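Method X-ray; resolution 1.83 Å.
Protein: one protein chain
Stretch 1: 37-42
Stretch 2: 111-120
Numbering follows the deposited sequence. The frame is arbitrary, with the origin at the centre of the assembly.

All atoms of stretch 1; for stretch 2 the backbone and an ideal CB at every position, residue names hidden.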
ATOM      1  N   VAL A  37      -2.583   6.361 -23.125  1.00 41.68           N
ATOM      2  CA  VAL A  37      -1.303   5.734 -23.378  1.00 43.78           C
ATOM      3  C   VAL A  37      -0.366   6.907 -23.105  1.00 41.83           C
ATOM      4  O   VAL A  37      -0.652   8.046 -23.474  1.00 43.53           O
ATOM      5  CB  VAL A  37      -1.112   5.267 -24.828  1.00 45.78           C
ATOM      6  CG1 VAL A  37       0.294   4.730 -25.006  1.00 46.55           C
ATOM      7  CG2 VAL A  37      -2.112   4.179 -25.155  1.00 47.96           C
ATOM      8  N   ILE A  38       0.731   6.631 -22.423  1.00 39.49           N
ATOM      9  CA  ILE A  38       1.677   7.672 -22.086  1.00 36.33           C
ATOM     10  C   ILE A  38       3.033   7.102 -22.361  1.00 35.48           C
ATOM     11  O   ILE A  38       3.428   6.094 -21.790  1.00 35.87           O
ATOM     12  CB  ILE A  38       1.562   8.071 -20.606  1.00 35.06           C
ATOM     13  CG1 ILE A  38       0.168   8.638 -20.347  1.00 32.92           C
ATOM     14  CG2 ILE A  38       2.565   9.146 -20.269  1.00 33.10           C
ATOM     15  CD1 ILE A  38      -0.242   8.675 -18.881  1.00 31.86           C
ATOM     16  N   THR A  39       3.742   7.761 -23.255  1.00 36.71           N
ATOM     17  CA  THR A  39       5.051   7.313 -23.644  1.00 37.49           C
ATOM     18  C   THR A  39       6.014   6.996 -22.508  1.00 37.65           C
ATOM     19  O   THR A  39       6.251   7.816 -21.623  1.00 36.72           O
ATOM     20  CB  THR A  39       5.695   8.337 -24.564  1.00 40.48           C
ATOM     21  OG1 THR A  39       4.945   8.412 -25.779  1.00 40.83           O
ATOM     22  CG2 THR A  39       7.123   7.949 -24.858  1.00 41.92           C
ATOM     23  N   GLY A  40       6.571   5.793 -22.548  1.00 35.98           N
ATOM     24  CA  GLY A  40       7.527   5.401 -21.537  1.00 35.54           C
ATOM     25  C   GLY A  40       6.966   5.108 -20.161  1.00 35.41           C
ATOM     26  O   GLY A  40       7.725   4.905 -19.218  1.00 34.56           O
ATOM     27  N   PHE A  41       5.646   5.090 -20.030  1.00 34.22           N
ATOM     28  CA  PHE A  41       5.041   4.811 -18.734  1.00 33.77           C
ATOM     29  C   PHE A  41       4.065   3.673 -18.752  1.00 36.03           C
ATOM     30  O   PHE A  41       3.303   3.529 -19.699  1.00 35.22           O
ATOM     31  CB  PHE A  41       4.279   6.013 -18.206  1.00 28.80           C
ATOM     32  CG  PHE A  41       5.145   7.016 -17.590  1.00 28.87           C
ATOM     33  CD1 PHE A  41       5.828   7.932 -18.381  1.00 28.83           C
ATOM     34  CD2 PHE A  41       5.338   7.021 -16.220  1.00 27.81           C
ATOM     35  CE1 PHE A  41       6.711   8.829 -17.811  1.00 28.58           C
ATOM     36  CE2 PHE A  41       6.214   7.907 -15.632  1.00 27.14           C
ATOM     37  CZ  PHE A  41       6.907   8.822 -16.424  1.00 28.04           C
ATOM     38  N   ASN A  42       4.067   2.869 -17.698  1.00 38.37           N
ATOM     39  CA  ASN A  42       3.078   1.812 -17.616  1.00 41.07           C
ATOM     40  C   ASN A  42       1.892   2.548 -17.030  1.00 39.08           C
ATOM     41  O   ASN A  42       2.026   3.249 -16.035  1.00 40.80           O
ATOM     42  CB  ASN A  42       3.513   0.708 -16.674  1.00 45.43           C
ATOM     43  CG  ASN A  42       4.749   0.012 -17.153  1.00 50.23           C
ATOM     44  OD1 ASN A  42       4.854  -0.347 -18.321  1.00 49.57           O
ATOM     45  ND2 ASN A  42       5.698  -0.188 -16.253  1.00 52.62           N
ATOM     46  N   UNK A 111       2.514  19.110 -14.136  1.00 26.22           N
ATOM     47  CA  UNK A 111       2.128  18.870 -15.511  1.00 23.98           C
ATOM     48  C   UNK A 111       2.867  17.706 -16.137  1.00 25.28           C
ATOM     49  O   UNK A 111       4.092  17.659 -16.171  1.00 22.06           O
ATOM     50  CB  UNK A 111       2.361  20.133 -16.343  1.00 23.98           C
ATOM     51  N   UNK A 112       2.092  16.754 -16.637  1.00 24.65           N
ATOM     52  CA  UNK A 112       2.668  15.584 -17.259  1.00 25.62           C
ATOM     53  C   UNK A 112       3.485  15.961 -18.489  1.00 24.61           C
ATOM     54  O   UNK A 112       4.416  15.265 -18.859  1.00 23.46           O
ATOM     55  CB  UNK A 112       1.568  14.589 -17.634  1.00 25.62           C
ATOM     56  N   UNK A 113       3.113  17.061 -19.126  1.00 22.49           N
ATOM     57  CA  UNK A 113       3.827  17.521 -20.308  1.00 25.68           C
ATOM     58  C   UNK A 113       5.271  17.887 -19.925  1.00 26.30           C
ATOM     59  O   UNK A 113       6.221  17.575 -20.633  1.00 27.40           O
ATOM     60  CB  UNK A 113       3.110  18.716 -20.940  1.00 25.68           C
ATOM     61  N   UNK A 114       5.401  18.562 -18.793  1.00 24.85           N
ATOM     62  CA  UNK A 114       6.725  18.939 -18.325  1.00 27.06           C
ATOM     63  C   UNK A 114       7.496  17.692 -17.973  1.00 24.10           C
ATOM     64  O   UNK A 114       8.672  17.596 -18.309  1.00 21.76           O
ATOM     65  CB  UNK A 114       6.643  19.884 -17.124  1.00 27.06           C
ATOM     66  N   UNK A 115       6.862  16.721 -17.328  1.00 21.91           N
ATOM     67  CA  UNK A 115       7.534  15.484 -16.977  1.00 20.30           C
ATOM     68  C   UNK A 115       8.064  14.770 -18.222  1.00 21.62           C
ATOM     69  O   UNK A 115       9.223  14.367 -18.283  1.00 21.28           O
ATOM     70  CB  UNK A 115       6.582  14.568 -16.204  1.00 20.30           C
ATOM     71  N   UNK A 116       7.205  14.616 -19.219  1.00 21.66           N
ATOM     72  CA  UNK A 116       7.597  13.944 -20.443  1.00 21.43           C
ATOM     73  C   UNK A 116       8.715  14.688 -21.167  1.00 23.23           C
ATOM     74  O   UNK A 116       9.621  14.073 -21.717  1.00 21.27           O
ATOM     75  CB  UNK A 116       6.386  13.790 -21.366  1.00 21.43           C
ATOM     76  N   UNK A 117       8.622  16.014 -21.167  1.00 22.84           N
ATOM     77  CA  UNK A 117       9.624  16.853 -21.800  1.00 22.45           C
ATOM     78  C   UNK A 117      10.988  16.543 -21.203  1.00 24.71           C
ATOM     79  O   UNK A 117      11.953  16.301 -21.915  1.00 23.86           O
ATOM     80  CB  UNK A 117       9.281  18.335 -21.636  1.00 22.45           C
ATOM     81  N   UNK A 118      11.055  16.572 -19.881  1.00 23.80           N
ATOM     82  CA  UNK A 118      12.305  16.321 -19.184  1.00 26.02           C
ATOM     83  C   UNK A 118      12.914  14.982 -19.532  1.00 25.85           C
ATOM     84  O   UNK A 118      14.107  14.877 -19.801  1.00 24.67           O
ATOM     85  CB  UNK A 118      12.085  16.404 -17.672  1.00 26.02           C
ATOM     86  N   UNK A 119      12.092  13.945 -19.517  1.00 24.83           N
ATOM     87  CA  UNK A 119      12.583  12.613 -19.814  1.00 25.56           C
ATOM     88  C   UNK A 119      13.044  12.494 -21.257  1.00 25.18           C
ATOM     89  O   UNK A 119      14.047  11.857 -21.543  1.00 23.83           O
ATOM     90  CB  UNK A 119      11.499  11.574 -19.522  1.00 25.56           C
ATOM     91  N   UNK A 120      12.304  13.116 -22.166  1.00 23.32           N
ATOM     92  CA  UNK A 120      12.662  13.057 -23.572  1.00 25.18           C
ATOM     93  C   UNK A 120      13.950  13.828 -23.794  1.00 24.20           C
ATOM     94  O   UNK A 120      14.834  13.380 -24.517  1.00 23.00           O
ATOM     95  CB  UNK A 120      11.538  13.612 -24.449  1.00 25.18           C
TER

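Stretch 1 offers the helix an apolar surface. A type II beta turn from Ile38 to Phe41, closed by the 3.0 Å bond from Phe41 N to Ile38 O, leaves both of these side chains directed toward stretch 2, while Gly40 takes the positive phi.

Position 111 lies out of reach of stretch 1, just before the first helical turn, where amide groups lack acceptors. A small polar residue such as Ser, Thr, Asp or Asn would suit it. It is Ser111, whose OG accepts a weak capping bond, 3.2 Å from the backbone N of position 113.

Position 112 points its CB toward stretch 1, on the side of Ile38, but the ideal CB has nothing of stretch 1 within 5.5 Å, and a chain must turn across to reach the Phe41 ring. A long, flexible apolar chain such as Met could cross the gap; Leu or Ile are shorter apolar options. The residue is Met112, present as selenomethionine. Its CE lies over one face of the Phe41 ring, 3.8 Å from the ring centroid in a CH-pi contact, and 3.9 Å from Ile38 CG2.

Positions 113 and 114 meet nothing of stretch 1, so many residues would serve. They are Val113 and Arg114; the side chain of Arg114 reaches position 118, one helical turn on.

Position 115 again points toward stretch 1, with the far end of the Phe41 ring ahead. An apolar side chain of moderate size fits, Val, Ile or Leu among them. Val115 makes a light contact, its CG1 4.3 Å from Phe41 CZ.

Position 116 has its CA 7.8 Å from the CA of Thr39, the nearest pairing across the stretches. Its CB points sideways, so a branched or flexible apolar chain whose end can come nearer to stretch 1 would suit it; Leu or Met would do. In Leu116, with chi1 m and chi2 t, CD2 comes 3.7 Å from Thr39 O and 4.1 Å from both Ile38 CG2 and Phe41 CE1. The contact with the carbonyl is one of packing.

Positions 117 and 118 are out of reach, and polar residues are readily accepted. Asn117 makes no contact with stretch 1; Asp118 OD1 lies 2.7 Å from Arg114 NH1 in a salt bridge.

Position 119 points toward stretch 1, but from a distance that favours a longer apolar chain, Ile, Leu or Met. Ile119 extends CD1 to 3.8 Å from Phe41 CE1, at the ring's edge.

Position 120 is out of reach and undemanding. Ala120 suits the helix, and its N bonds to Leu116 O at 2.9 Å.

Stretch 2 111-120: SMVRVLNDIA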
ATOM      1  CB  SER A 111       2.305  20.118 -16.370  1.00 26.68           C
ATOM      2  OG  SER A 111       2.147  19.799 -17.737  1.00 27.90           O
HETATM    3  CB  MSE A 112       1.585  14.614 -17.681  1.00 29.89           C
HETATM    4  CG  MSE A 112       2.146  13.297 -18.194  1.00 38.29           C
HETATM    5 SE   MSE A 112       2.666  12.149 -16.691  1.00 47.60          SE
HETATM    6  CE  MSE A 112       4.256  11.219 -17.366  1.00 46.22           C
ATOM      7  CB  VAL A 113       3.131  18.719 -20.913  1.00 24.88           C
ATOM      8  CG1 VAL A 113       3.986  19.323 -22.014  1.00 27.24           C
ATOM      9  CG2 VAL A 113       1.782  18.291 -21.461  1.00 26.98           C
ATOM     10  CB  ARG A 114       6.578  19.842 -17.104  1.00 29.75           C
ATOM     11  CG  ARG A 114       7.830  19.990 -16.283  1.00 39.08           C
ATOM     12  CD  ARG A 114       8.615  21.206 -16.610  1.00 47.09           C
ATOM     13  NE  ARG A 114       8.696  21.433 -18.042  1.00 55.81           N
ATOM     14  CZ  ARG A 114       9.822  21.328 -18.733  1.00 58.28           C
ATOM     15  NH1 ARG A 114      10.943  21.003 -18.113  1.00 59.71           N
ATOM     16  NH2 ARG A 114       9.824  21.572 -20.036  1.00 58.13           N
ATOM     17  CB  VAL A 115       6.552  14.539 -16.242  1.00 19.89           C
ATOM     18  CG1 VAL A 115       7.146  13.152 -16.114  1.00 19.96           C
ATOM     19  CG2 VAL A 115       6.224  15.106 -14.874  1.00 18.66           C
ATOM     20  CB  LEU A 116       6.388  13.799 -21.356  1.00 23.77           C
ATOM     21  CG  LEU A 116       5.366  12.815 -20.794  1.00 25.48           C
ATOM     22  CD1 LEU A 116       4.086  12.899 -21.588  1.00 28.28           C
ATOM     23  CD2 LEU A 116       5.923  11.400 -20.841  1.00 27.23           C
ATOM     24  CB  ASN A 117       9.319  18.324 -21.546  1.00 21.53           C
ATOM     25  CG  ASN A 117       8.245  18.871 -22.461  1.00 21.41           C
ATOM     26  OD1 ASN A 117       7.847  20.025 -22.323  1.00 26.16           O
ATOM     27  ND2 ASN A 117       7.780  18.062 -23.397  1.00 20.27           N
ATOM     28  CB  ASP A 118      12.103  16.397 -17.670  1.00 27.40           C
ATOM     29  CG  ASP A 118      11.838  17.808 -17.194  1.00 30.88           C
ATOM     30  OD1 ASP A 118      12.330  18.755 -17.846  1.00 30.65           O
ATOM     31  OD2 ASP A 118      11.155  17.967 -16.161  1.00 31.56           O
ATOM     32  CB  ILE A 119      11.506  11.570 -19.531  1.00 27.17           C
ATOM     33  CG1 ILE A 119      11.186  11.571 -18.028  1.00 28.99           C
ATOM     34  CG2 ILE A 119      11.976  10.207 -19.990  1.00 25.64           C
ATOM     35  CD1 ILE A 119       9.913  10.835 -17.644  1.00 32.66           C
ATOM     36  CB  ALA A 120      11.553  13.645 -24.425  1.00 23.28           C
TER
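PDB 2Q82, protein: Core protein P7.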